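Local coordinates for protein glutathione s-transferase S2 (Nilaparvata lugens, PDB 5H5L) that probably transfers glutathione to electrophilic substrates as a sigma-class glutathione S-transferase, and acts as a glutathione-requiring prostaglandin D synthase, at residues Glu124-Pro127 against Phe128-Lys132; Asp93-Asn96 against Asp97-Ser101; Glu37-Pro40 against Thr41-Ser44; Asn10-Gly13 against Leu14-Ile18. All blocks are in the same frame, centred on the assembly; numbering follows the deposited sequence.

Contact 1 (Glu124-Pro127 against Phe128-Lys132)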
loop_
_atom_site.group_PDB
_atom_site.type_symbol
_atom_site.label_atom_id
_atom_site.label_comp_id
_atom_site.label_asym_id
_atom_site.label_seq_id
_atom_site.Cartn_x
_atom_site.Cartn_y
_atom_site.Cartn_z
ATOM N N GLU B 124 18.531 -2.048 -13.855
ATOM C CA GLU B 124 18.666 -1.145 -12.716
ATOM C C GLU B 124 17.653 -1.411 -11.606
ATOM O O GLU B 124 18.050 -1.629 -10.446
ATOM C CB GLU B 124 18.582 0.298 -13.226
ATOM C CG GLU B 124 19.948 0.770 -13.835
ATOM C CD GLU B 124 19.864 1.149 -15.305
ATOM O OE1 GLU B 124 18.824 1.711 -15.714
ATOM O OE2 GLU B 124 20.838 0.886 -16.049
ATOM N N THR B 125 16.362 -1.493 -11.930
ATOM C CA THR B 125 15.341 -1.558 -10.890
ATOM C C THR B 125 15.361 -2.885 -10.136
ATOM O O THR B 125 15.329 -2.901 -8.900
ATOM C CB THR B 125 13.972 -1.325 -11.496
ATOM O OG1 THR B 125 14.012 -0.109 -12.237
ATOM C CG2 THR B 125 12.906 -1.198 -10.404
ATOM N N VAL B 126 15.305 -4.004 -10.854
ATOM C CA VAL B 126 15.374 -5.305 -10.201
ATOM C C VAL B 126 16.625 -5.448 -9.339
ATOM O O VAL B 126 16.495 -5.800 -8.158
ATOM C CB VAL B 126 15.245 -6.425 -11.252
ATOM C CG1 VAL B 126 15.524 -7.765 -10.638
ATOM C CG2 VAL B 126 13.872 -6.391 -11.880
ATOM N N PRO B 127 17.842 -5.196 -9.837
ATOM C CA PRO B 127 18.988 -5.283 -8.918
ATOM C C PRO B 127 18.863 -4.371 -7.699
ATOM O O PRO B 127 19.210 -4.775 -6.571
ATOM C CB PRO B 127 20.185 -4.887 -9.804
ATOM C CG PRO B 127 19.750 -5.130 -11.187
ATOM C CD PRO B 127 18.267 -4.890 -11.215
ATOM N N PHE B 128 18.393 -3.142 -7.886
ATOM C CA PHE B 128 18.309 -2.226 -6.754
ATOM C C PHE B 128 17.452 -2.829 -5.649
ATOM O O PHE B 128 17.902 -2.992 -4.505
ATOM C CB PHE B 128 17.756 -0.870 -7.199
ATOM C CG PHE B 128 17.563 0.100 -6.066
ATOM C CD1 PHE B 128 18.592 0.921 -5.667
ATOM C CD2 PHE B 128 16.366 0.142 -5.367
ATOM C CE1 PHE B 128 18.430 1.802 -4.614
ATOM C CE2 PHE B 128 16.195 1.017 -4.315
ATOM C CZ PHE B 128 17.231 1.844 -3.936
ATOM N N TYR B 129 16.219 -3.217 -5.984
ATOM C CA TYR B 129 15.320 -3.775 -4.971
ATOM C C TYR B 129 15.732 -5.177 -4.568
ATOM O O TYR B 129 15.749 -5.508 -3.377
ATOM C CB TYR B 129 13.864 -3.797 -5.470
ATOM C CG TYR B 129 13.236 -2.426 -5.437
ATOM C CD1 TYR B 129 12.674 -1.915 -4.277
ATOM C CD2 TYR B 129 13.229 -1.636 -6.554
ATOM C CE1 TYR B 129 12.117 -0.641 -4.258
ATOM C CE2 TYR B 129 12.696 -0.373 -6.540
ATOM C CZ TYR B 129 12.128 0.119 -5.401
ATOM O OH TYR B 129 11.614 1.391 -5.413
ATOM N N PHE B 130 16.058 -6.034 -5.537
ATOM C CA PHE B 130 16.230 -7.437 -5.169
ATOM C C PHE B 130 17.515 -7.693 -4.393
ATOM O O PHE B 130 17.540 -8.626 -3.584
ATOM C CB PHE B 130 16.175 -8.322 -6.391
ATOM C CG PHE B 130 14.781 -8.550 -6.900
ATOM C CD1 PHE B 130 13.790 -7.588 -6.718
ATOM C CD2 PHE B 130 14.465 -9.715 -7.548
ATOM C CE1 PHE B 130 12.507 -7.799 -7.184
ATOM C CE2 PHE B 130 13.189 -9.937 -8.041
ATOM C CZ PHE B 130 12.208 -8.995 -7.854
ATOM N N ASN B 131 18.590 -6.925 -4.625
ATOM C CA ASN B 131 19.776 -7.094 -3.776
ATOM C C ASN B 131 19.429 -6.755 -2.326
ATOM O O ASN B 131 19.825 -7.460 -1.393
ATOM C CB ASN B 131 20.939 -6.218 -4.251
ATOM C CG ASN B 131 21.704 -6.802 -5.443
ATOM O OD1 ASN B 131 21.906 -8.001 -5.552
ATOM N ND2 ASN B 131 22.145 -5.932 -6.317
ATOM N N LYS B 132 18.650 -5.686 -2.116
ATOM C CA LYS B 132 18.257 -5.340 -0.753
ATOM C C LYS B 132 17.328 -6.391 -0.151
ATOM O O LYS B 132 17.487 -6.759 1.018
ATOM C CB LYS B 132 17.609 -3.961 -0.736
ATOM C CG LYS B 132 18.648 -2.820 -0.799
ATOM C CD LYS B 132 18.055 -1.595 -1.469
ATOM C CE LYS B 132 19.047 -0.457 -1.543
ATOM N NZ LYS B 132 19.375 0.112 -0.190
#

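Contact 2 (Asp93-Asn96 against Asp97-Ser101). With GSH (glutathione), chain C.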
loop_
_atom_site.group_PDB
_atom_site.type_symbol
_atom_site.label_atom_id
_atom_site.label_comp_id
_atom_site.label_asym_id
_atom_site.label_seq_id
_atom_site.Cartn_x
_atom_site.Cartn_y
_atom_site.Cartn_z
ATOM N N ASP B 93 4.989 -2.876 1.498
ATOM C CA ASP B 93 4.772 -1.607 0.837
ATOM C C ASP B 93 5.952 -1.290 -0.087
ATOM O O ASP B 93 5.773 -0.770 -1.186
ATOM C CB ASP B 93 4.572 -0.483 1.859
ATOM C CG ASP B 93 3.097 -0.385 2.381
ATOM O OD1 ASP B 93 2.234 -1.169 1.975
ATOM O OD2 ASP B 93 2.817 0.516 3.195
ATOM N N THR B 94 7.164 -1.636 0.336
ATOM C CA THR B 94 8.325 -1.441 -0.515
ATOM C C THR B 94 8.250 -2.339 -1.743
ATOM O O THR B 94 8.523 -1.891 -2.859
ATOM C CB THR B 94 9.587 -1.688 0.309
ATOM O OG1 THR B 94 9.665 -0.636 1.281
ATOM C CG2 THR B 94 10.833 -1.658 -0.548
ATOM N N PHE B 95 7.878 -3.606 -1.560
ATOM C CA PHE B 95 7.655 -4.497 -2.690
ATOM C C PHE B 95 6.610 -3.910 -3.636
ATOM O O PHE B 95 6.739 -3.998 -4.861
ATOM C CB PHE B 95 7.208 -5.871 -2.191
ATOM C CG PHE B 95 6.913 -6.843 -3.272
ATOM C CD1 PHE B 95 7.898 -7.247 -4.139
ATOM C CD2 PHE B 95 5.649 -7.393 -3.396
ATOM C CE1 PHE B 95 7.627 -8.147 -5.116
ATOM C CE2 PHE B 95 5.364 -8.316 -4.398
ATOM C CZ PHE B 95 6.340 -8.700 -5.245
ATOM N N ASN B 96 5.572 -3.284 -3.088
ATOM C CA ASN B 96 4.542 -2.741 -3.974
ATOM C C ASN B 96 5.059 -1.515 -4.724
ATOM O O ASN B 96 4.690 -1.320 -5.879
ATOM C CB ASN B 96 3.271 -2.432 -3.193
ATOM C CG ASN B 96 2.494 -3.712 -2.804
ATOM O OD1 ASN B 96 2.618 -4.754 -3.440
ATOM N ND2 ASN B 96 1.711 -3.623 -1.762
ATOM N N ASP B 97 5.959 -0.730 -4.116
ATOM C CA ASP B 97 6.631 0.337 -4.842
ATOM C C ASP B 97 7.425 -0.247 -6.001
ATOM O O ASP B 97 7.374 0.263 -7.124
ATOM C CB ASP B 97 7.584 1.100 -3.927
ATOM C CG ASP B 97 6.894 2.067 -3.011
ATOM O OD1 ASP B 97 5.716 2.405 -3.249
ATOM O OD2 ASP B 97 7.558 2.500 -2.039
ATOM N N PHE B 98 8.156 -1.334 -5.747
ATOM C CA PHE B 98 8.875 -2.023 -6.823
ATOM C C PHE B 98 7.926 -2.422 -7.927
ATOM O O PHE B 98 8.166 -2.141 -9.109
ATOM C CB PHE B 98 9.572 -3.275 -6.317
ATOM C CG PHE B 98 9.935 -4.244 -7.419
ATOM C CD1 PHE B 98 10.952 -3.943 -8.313
ATOM C CD2 PHE B 98 9.252 -5.423 -7.582
ATOM C CE1 PHE B 98 11.294 -4.831 -9.335
ATOM C CE2 PHE B 98 9.583 -6.310 -8.591
ATOM C CZ PHE B 98 10.613 -6.002 -9.477
ATOM N N ARG B 99 6.826 -3.083 -7.566
ATOM C CA ARG B 99 6.043 -3.656 -8.650
ATOM C C ARG B 99 5.282 -2.599 -9.425
ATOM O O ARG B 99 4.824 -2.886 -10.539
ATOM C CB ARG B 99 5.139 -4.771 -8.142
ATOM C CG ARG B 99 3.912 -4.405 -7.483
ATOM C CD ARG B 99 3.165 -5.719 -7.114
ATOM N NE ARG B 99 2.159 -5.473 -6.077
ATOM C CZ ARG B 99 1.034 -4.802 -6.294
ATOM N NH1 ARG B 99 0.783 -4.329 -7.511
ATOM N NH2 ARG B 99 0.166 -4.591 -5.302
ATOM N N SER B 100 5.226 -1.370 -8.917
ATOM C CA SER B 100 4.729 -0.267 -9.719
ATOM C C SER B 100 5.521 -0.123 -11.005
ATOM O O SER B 100 4.948 0.219 -12.046
ATOM C CB SER B 100 4.782 1.015 -8.929
ATOM O OG SER B 100 4.626 2.101 -9.798
ATOM N N SER B 101 6.829 -0.392 -10.948
ATOM C CA SER B 101 7.668 -0.377 -12.141
ATOM C C SER B 101 7.217 -1.431 -13.135
ATOM O O SER B 101 7.184 -1.195 -14.351
ATOM C CB SER B 101 9.131 -0.583 -11.749
ATOM O OG SER B 101 9.762 0.666 -11.665
HETATM N N1 GSH C . 5.342 4.201 -0.886
HETATM C CA1 GSH C . 6.230 5.229 -0.365
HETATM C C1 GSH C . 5.651 5.846 0.907
HETATM O O11 GSH C . 6.385 6.324 1.826
HETATM O O12 GSH C . 4.394 5.898 0.970
HETATM C CB1 GSH C . 6.295 6.381 -1.405
HETATM C CG1 GSH C . 7.443 7.285 -0.991
HETATM C CD1 GSH C . 7.700 8.329 -2.107
HETATM O OE1 GSH C . 7.155 8.282 -3.153
HETATM N N2 GSH C . 8.648 9.367 -1.733
HETATM C CA2 GSH C . 9.006 10.458 -2.614
HETATM C C2 GSH C . 10.526 10.577 -2.693
HETATM O O2 GSH C . 11.229 10.227 -1.807
HETATM C CB2 GSH C . 8.550 11.738 -1.950
HETATM S SG2 GSH C . 6.788 11.796 -1.553
HETATM N N3 GSH C . 11.059 11.223 -3.878
HETATM C CA3 GSH C . 12.480 11.470 -4.022
HETATM C C3 GSH C . 13.122 10.422 -4.896
HETATM O O31 GSH C . 14.325 10.601 -5.199
HETATM O O32 GSH C . 12.464 9.423 -5.294
HETATM O O HOH W 1 3.660 1.146 -1.535
#

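Contact 3 (Glu37-Pro40 against Thr41-Ser44). With GSH (glutathione), chain E.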
loop_
_atom_site.group_PDB
_atom_site.type_symbol
_atom_site.label_atom_id
_atom_site.label_comp_id
_atom_site.label_asym_id
_atom_site.label_seq_id
_atom_site.Cartn_x
_atom_site.Cartn_y
_atom_site.Cartn_z
ATOM N N GLU B 37 -12.396 -10.899 -21.993
ATOM C CA GLU B 37 -13.508 -10.575 -22.882
ATOM C C GLU B 37 -14.688 -9.996 -22.109
ATOM O O GLU B 37 -15.361 -9.081 -22.593
ATOM C CB GLU B 37 -13.924 -11.835 -23.651
ATOM C CG GLU B 37 -13.628 -13.150 -22.879
ATOM C CD GLU B 37 -14.025 -14.413 -23.580
ATOM O OE1 GLU B 37 -15.136 -14.474 -24.151
ATOM O OE2 GLU B 37 -13.203 -15.360 -23.544
ATOM N N GLN B 38 -14.940 -10.503 -20.901
ATOM C CA GLN B 38 -16.091 -10.111 -20.099
ATOM C C GLN B 38 -15.791 -8.980 -19.111
ATOM O O GLN B 38 -16.643 -8.688 -18.259
ATOM C CB GLN B 38 -16.621 -11.309 -19.308
ATOM C CG GLN B 38 -16.568 -12.645 -20.031
ATOM C CD GLN B 38 -17.465 -12.697 -21.257
ATOM O OE1 GLN B 38 -18.001 -11.680 -21.696
ATOM N NE2 GLN B 38 -17.627 -13.890 -21.818
ATOM N N TRP B 39 -14.610 -8.338 -19.195
ATOM C CA TRP B 39 -14.189 -7.395 -18.150
ATOM C C TRP B 39 -14.873 -6.034 -18.248
ATOM O O TRP B 39 -15.252 -5.477 -17.211
ATOM C CB TRP B 39 -12.670 -7.183 -18.160
ATOM C CG TRP B 39 -12.199 -6.087 -17.192
ATOM C CD1 TRP B 39 -11.462 -4.973 -17.504
ATOM C CD2 TRP B 39 -12.468 -6.001 -15.780
ATOM N NE1 TRP B 39 -11.244 -4.218 -16.378
ATOM C CE2 TRP B 39 -11.843 -4.827 -15.307
ATOM C CE3 TRP B 39 -13.160 -6.806 -14.874
ATOM C CZ2 TRP B 39 -11.896 -4.434 -13.961
ATOM C CZ3 TRP B 39 -13.202 -6.417 -13.528
ATOM C CH2 TRP B 39 -12.580 -5.238 -13.092
ATOM N N PRO B 40 -15.030 -5.438 -19.435
ATOM C CA PRO B 40 -15.798 -4.178 -19.490
ATOM C C PRO B 40 -17.182 -4.317 -18.857
ATOM O O PRO B 40 -17.694 -3.352 -18.277
ATOM C CB PRO B 40 -15.863 -3.857 -20.992
ATOM C CG PRO B 40 -14.737 -4.640 -21.616
ATOM C CD PRO B 40 -14.564 -5.868 -20.767
ATOM N N THR B 41 -17.774 -5.511 -18.911
ATOM C CA THR B 41 -19.034 -5.774 -18.212
ATOM C C THR B 41 -18.841 -5.781 -16.707
ATOM O O THR B 41 -19.599 -5.140 -15.973
ATOM C CB THR B 41 -19.625 -7.119 -18.650
ATOM O OG1 THR B 41 -20.022 -7.038 -20.023
ATOM C CG2 THR B 41 -20.835 -7.526 -17.763
ATOM N N ILE B 42 -17.836 -6.517 -16.223
ATOM C CA ILE B 42 -17.748 -6.715 -14.792
ATOM C C ILE B 42 -17.173 -5.479 -14.111
ATOM O O ILE B 42 -17.469 -5.227 -12.949
ATOM C CB ILE B 42 -16.931 -7.996 -14.514
ATOM C CG1 ILE B 42 -17.706 -9.233 -14.987
ATOM C CG2 ILE B 42 -16.596 -8.139 -13.034
ATOM C CD1 ILE B 42 -18.977 -9.481 -14.182
ATOM N N LYS B 43 -16.370 -4.687 -14.830
ATOM C CA LYS B 43 -15.635 -3.579 -14.227
ATOM C C LYS B 43 -16.545 -2.638 -13.452
ATOM O O LYS B 43 -16.225 -2.229 -12.325
ATOM C CB LYS B 43 -14.890 -2.811 -15.319
ATOM C CG LYS B 43 -14.061 -1.623 -14.838
ATOM C CD LYS B 43 -13.229 -1.045 -15.983
ATOM C CE LYS B 43 -12.442 0.185 -15.543
ATOM N NZ LYS B 43 -11.385 -0.144 -14.564
ATOM N N SER B 44 -17.674 -2.264 -14.049
ATOM C CA SER B 44 -18.589 -1.306 -13.434
ATOM C C SER B 44 -19.280 -1.866 -12.202
ATOM O O SER B 44 -20.000 -1.128 -11.532
ATOM C CB SER B 44 -19.650 -0.866 -14.452
ATOM O OG SER B 44 -20.189 -1.988 -15.140
HETATM N N1 GSH E . -4.088 -1.647 -5.299
HETATM C CA1 GSH E . -4.962 -2.626 -5.934
HETATM C C1 GSH E . -4.742 -3.995 -5.267
HETATM O O11 GSH E . -3.605 -4.269 -4.762
HETATM O O12 GSH E . -5.671 -4.856 -5.220
HETATM C CB1 GSH E . -4.572 -2.771 -7.430
HETATM C CG1 GSH E . -5.654 -3.598 -8.106
HETATM C CD1 GSH E . -5.387 -3.633 -9.646
HETATM O OE1 GSH E . -4.517 -3.001 -10.140
HETATM N N2 GSH E . -6.253 -4.477 -10.475
HETATM C CA2 GSH E . -6.003 -4.540 -11.910
HETATM C C2 GSH E . -7.298 -4.250 -12.647
HETATM O O2 GSH E . -8.339 -4.404 -12.101
HETATM C CB2 GSH E . -5.579 -5.955 -12.232
HETATM S SG2 GSH E . -4.106 -6.404 -11.322
HETATM N N3 GSH E . -7.229 -3.833 -14.038
HETATM C CA3 GSH E . -8.462 -3.593 -14.781
HETATM C C3 GSH E . -8.726 -2.104 -14.894
HETATM O O31 GSH E . -7.974 -1.271 -14.337
HETATM O O32 GSH E . -9.709 -1.742 -15.560
#

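Contact 4 (Asn10-Gly13 against Leu14-Ile18). With GSH (glutathione), chain E.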
loop_
_atom_site.group_PDB
_atom_site.type_symbol
_atom_site.label_atom_id
_atom_site.label_comp_id
_atom_site.label_asym_id
_atom_site.label_seq_id
_atom_site.Cartn_x
_atom_site.Cartn_y
_atom_site.Cartn_z
ATOM N N ASN B 10 -8.722 -14.537 -14.889
ATOM C CA ASN B 10 -8.289 -15.929 -15.024
ATOM C C ASN B 10 -6.778 -15.977 -15.269
ATOM O O ASN B 10 -6.294 -16.334 -16.341
ATOM C CB ASN B 10 -9.071 -16.629 -16.135
ATOM C CG ASN B 10 -9.313 -18.117 -15.848
ATOM O OD1 ASN B 10 -8.524 -18.785 -15.170
ATOM N ND2 ASN B 10 -10.416 -18.640 -16.377
ATOM N N PHE B 11 -6.050 -15.516 -14.253
ATOM C CA PHE B 11 -4.633 -15.803 -14.072
ATOM C C PHE B 11 -4.260 -15.479 -12.626
ATOM O O PHE B 11 -5.115 -15.143 -11.799
ATOM C CB PHE B 11 -3.764 -15.048 -15.083
ATOM C CG PHE B 11 -3.927 -13.548 -15.080
ATOM C CD1 PHE B 11 -3.034 -12.742 -14.394
ATOM C CD2 PHE B 11 -4.928 -12.942 -15.832
ATOM C CE1 PHE B 11 -3.156 -11.353 -14.415
ATOM C CE2 PHE B 11 -5.061 -11.551 -15.865
ATOM C CZ PHE B 11 -4.175 -10.756 -15.154
ATOM N N ALA B 12 -2.971 -15.612 -12.318
ATOM C CA ALA B 12 -2.487 -15.433 -10.954
ATOM C C ALA B 12 -2.576 -13.971 -10.537
ATOM O O ALA B 12 -3.466 -13.606 -9.767
ATOM C CB ALA B 12 -1.048 -15.946 -10.835
ATOM N N GLY B 13 -1.660 -13.145 -11.040
ATOM C CA GLY B 13 -1.659 -11.715 -10.774
ATOM C C GLY B 13 -1.860 -11.426 -9.302
ATOM O O GLY B 13 -1.304 -12.106 -8.428
ATOM N N LEU B 14 -2.683 -10.413 -9.023
ATOM C CA LEU B 14 -3.018 -10.016 -7.659
ATOM C C LEU B 14 -4.089 -10.869 -7.000
ATOM O O LEU B 14 -4.342 -10.717 -5.795
ATOM C CB LEU B 14 -3.476 -8.552 -7.657
ATOM C CG LEU B 14 -2.341 -7.573 -7.948
ATOM C CD1 LEU B 14 -2.831 -6.117 -7.933
ATOM C CD2 LEU B 14 -1.231 -7.779 -6.917
ATOM N N GLY B 15 -4.771 -11.734 -7.740
ATOM C CA GLY B 15 -5.658 -12.654 -7.067
ATOM C C GLY B 15 -4.912 -13.729 -6.303
ATOM O O GLY B 15 -5.386 -14.208 -5.275
ATOM N N GLU B 16 -3.720 -14.112 -6.780
ATOM C CA GLU B 16 -3.061 -15.309 -6.252
ATOM C C GLU B 16 -2.662 -15.183 -4.795
ATOM O O GLU B 16 -2.852 -16.158 -4.044
ATOM C CB GLU B 16 -1.829 -15.629 -7.111
ATOM C CG GLU B 16 -1.347 -17.080 -7.018
ATOM C CD GLU B 16 -2.338 -18.076 -7.612
ATOM O OE1 GLU B 16 -3.254 -17.619 -8.335
ATOM O OE2 GLU B 16 -2.203 -19.302 -7.353
ATOM N N PRO B 17 -2.149 -14.051 -4.320
ATOM C CA PRO B 17 -1.890 -13.950 -2.888
ATOM C C PRO B 17 -3.114 -14.240 -2.055
ATOM O O PRO B 17 -3.001 -14.886 -1.007
ATOM C CB PRO B 17 -1.384 -12.513 -2.721
ATOM C CG PRO B 17 -1.557 -11.858 -3.975
ATOM C CD PRO B 17 -1.702 -12.850 -5.045
ATOM N N ILE B 18 -4.300 -13.826 -2.507
ATOM C CA ILE B 18 -5.495 -14.107 -1.721
ATOM C C ILE B 18 -5.859 -15.586 -1.812
ATOM O O ILE B 18 -6.201 -16.223 -0.808
ATOM C CB ILE B 18 -6.646 -13.199 -2.189
ATOM C CG1 ILE B 18 -6.296 -11.720 -1.963
ATOM C CG2 ILE B 18 -7.919 -13.534 -1.425
ATOM C CD1 ILE B 18 -7.134 -10.758 -2.735
HETATM N N1 GSH E . -4.088 -1.647 -5.299
HETATM C CA1 GSH E . -4.962 -2.626 -5.934
HETATM C C1 GSH E . -4.742 -3.995 -5.267
HETATM O O11 GSH E . -3.605 -4.269 -4.762
HETATM O O12 GSH E . -5.671 -4.856 -5.220
HETATM C CB1 GSH E . -4.572 -2.771 -7.430
HETATM C CG1 GSH E . -5.654 -3.598 -8.106
HETATM C CD1 GSH E . -5.387 -3.633 -9.646
HETATM O OE1 GSH E . -4.517 -3.001 -10.140
HETATM N N2 GSH E . -6.253 -4.477 -10.475
HETATM C CA2 GSH E . -6.003 -4.540 -11.910
HETATM C C2 GSH E . -7.298 -4.250 -12.647
HETATM O O2 GSH E . -8.339 -4.404 -12.101
HETATM C CB2 GSH E . -5.579 -5.955 -12.232
HETATM S SG2 GSH E . -4.106 -6.404 -11.322
HETATM N N3 GSH E . -7.229 -3.833 -14.038
HETATM C CA3 GSH E . -8.462 -3.593 -14.781
HETATM C C3 GSH E . -8.726 -2.104 -14.894
HETATM O O31 GSH E . -7.974 -1.271 -14.337
HETATM O O32 GSH E . -9.709 -1.742 -15.560
#

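Contact 1 (Glu124-Pro127 against Phe128-Lys132)
Val126 and Phe130 meet one turn apart in helix 111-139 through a CH-pi contact. Val126 CG1 lies over one face of the Phe130 ring, 4.0 Å from its centroid and 18° off the ring normal. The methyl is displaced from the ring centre to the rim; its nearest ring atom is Phe130 CD2, 3.8 Å from Val126 CG1. Val126 CG1 stands anti to the backbone N (chi1 171°), and this lays the CG1 branch against the ring one turn on.

Thr125 and Tyr129 form a second pair, side by side and pointing the same way. Thr125 CG2 comes within 3.9 Å of Tyr129 CD2. Thr125 O lies at the edge of the same ring.

The backbone makes four successive i to i+4 hydrogen bonds. Phe130 N to Val126 O is the shortest at 2.7 Å. Tyr129 N to Thr125 O, 3.1 Å, is almost straight at 178°. Asn131 N reaches Pro127 O at 3.0 Å. Pro127 itself has no N-H to give to the turn before, and the helix is kinked there.

Lys132 NZ is hydrogen-bonded to Pro47 O of the second subunit and makes a cation-pi contact with Tyr48 of that subunit. The contact belongs to the helical C-terminal domain. Thr125, Val126 and Tyr129 pack on helix 82-106, and Phe130 meets Phe98 of that helix and, edge-to-face, Tyr174.

Contact 2 (Asp93-Asn96 against Asp97-Ser101)
Asp97 N to Asp93 O, 2.9 Å, is the first of four i to i+4 backbone bonds that join the two segments into one regular helix. Phe98, Arg99 and Ser100 give theirs to Thr94, Phe95 and Asn96.

The Asp97 carboxylate reaches a glutathione held mainly by the second subunit. OD1 and OD2 of Asp97 both accept from GSH N1, each at 3.0 Å. A water donates to Asp97 OD1 and to Asp93 O, and Gln63 NE2 of the second subunit binds Asp97 OD2. The glutathione site of the second subunit is thus completed across the dimer interface.

Asn96 and Arg99 run side by side, their amide and guanidinium planes 75° apart. Asn96 OD1 takes weak bonds from Arg99 NE at 2.8 Å and from Arg99 NH2 at 3.1 Å. Arg99 CG lies between its backbone N and carbonyl carbon (chi1 79°), which sends the chain back along Asn96. Tyr155 OH ties to Arg99 NH2, and Thr65 OG1 to Asn96 ND2. Arg99 also lines the glutathione pocket of its own subunit.

Phe95 CE1 touches Phe98 CD2 at 4.0 Å. These two rings point into the C-terminal domain, where helix 82-106 packs on helices 111-139 and 151-164.

Contact 3 (Glu37-Pro40 against Thr41-Ser44)
O32 of the glutathione glycyl carboxylate is gripped by Trp39 and Lys43, two neighbours one turn apart. Lys43 NZ is hydrogen-bonded to GSH O32; the modelled 2.5 Å is unusually short and its exact length is doubtful. The pair is probably ammonium and carboxylate. Trp39 NE1 gives its N-H to GSH O32 at 3.0 Å and 159°, with the oxygen at the edge of the indole and in its plane. Lys43 NZ also bonds Gly49 O, so NZ has a second partner, in the backbone. The Lys43 chain is extended as far as CE and then bends (chi4 67°), bringing NZ round to the carboxylate.

Both residues sit on helix 39-43, a short surface helix of the thioredoxin-like N-terminal domain, with Gln38 at its N-cap. Two backbone bonds close its turn: Lys43 N to Trp39 O at 2.7 Å, and Ile42 N to Gln38 O at 3.2 Å.

The indole is also packed on by its neighbours. Lys43 CB makes a CH-pi contact over one face of Trp39, 3.8 Å from the centroid of the six-membered ring. Ile42 crosses the indole at about a right angle, its CG2 3.8 Å from Trp39 CZ3. Phe9 meets the Trp39 ring edge-to-face.

Contact 4 (Asn10-Gly13 against Leu14-Ile18)
The loop between strand 4-9 and helix 15-25 of the thioredoxin-like domain turns here into the first turn of the helix, at the thiol end of the glutathione site. Ala12 and Glu16 join the two parts. Glu16 N bonds Ala12 O at 3.0 Å, but the bond is weak, with an N-H...O angle of 132°. Gly13 has a positive phi of 47° at the bend, a value that favours glycine. Its carbonyl faces Pro17, which has no N-H to offer; Pro17 CD comes within 3.5 Å of Gly13 O.

The Glu16 chain folds at chi2 (67°). This brings OE1 back beside the loop, 3.5 Å from Ala12 CA and 3.7 Å from Ala12 CB. The carboxylate is buried but well supplied with partners: Glu16 OE1 makes a salt bridge to Arg19, while Glu16 OE2 makes another to Arg197 and accepts hydrogen bonds from Trp20 NE1 and Trp193 NE1. Such surroundings would favour the charged form.

Leu14 turns the other way, into the ligand pocket, where it packs on Pro52, Ser64 and Tyr155, and its backbone N is hydrogen-bonded to the hydroxyl of Tyr8, a glutathione-binding residue. Leu14 CD1 lies 3.6 Å from GSH SG2, the sulfur of the bound glutathione, and 3.8 Å from GSH O11.

In the fold
Along the chain the order is contact 4, contact 3, contact 2, contact 1, each closing before the next opens. Contacts 4 and 3 belong to the thioredoxin-like N-terminal domain. Their centres are about 17 Å apart, and they touch the sulfur and glycyl ends of the same glutathione. Contacts 2 and 1 lie on the successive helices 82-106 and 111-139. Their centres are about 11 Å apart, and their aromatic side chains meet. Contacts 2 and 4 touch where Arg99 packs on Leu14, linking the two domains beside the pocket. Contact 1 is remote from contact 3, about 35 Å between centres. Contacts 1 and 2 both touch the second subunit; contact 2 also gives Asp97 to the glutathione held there.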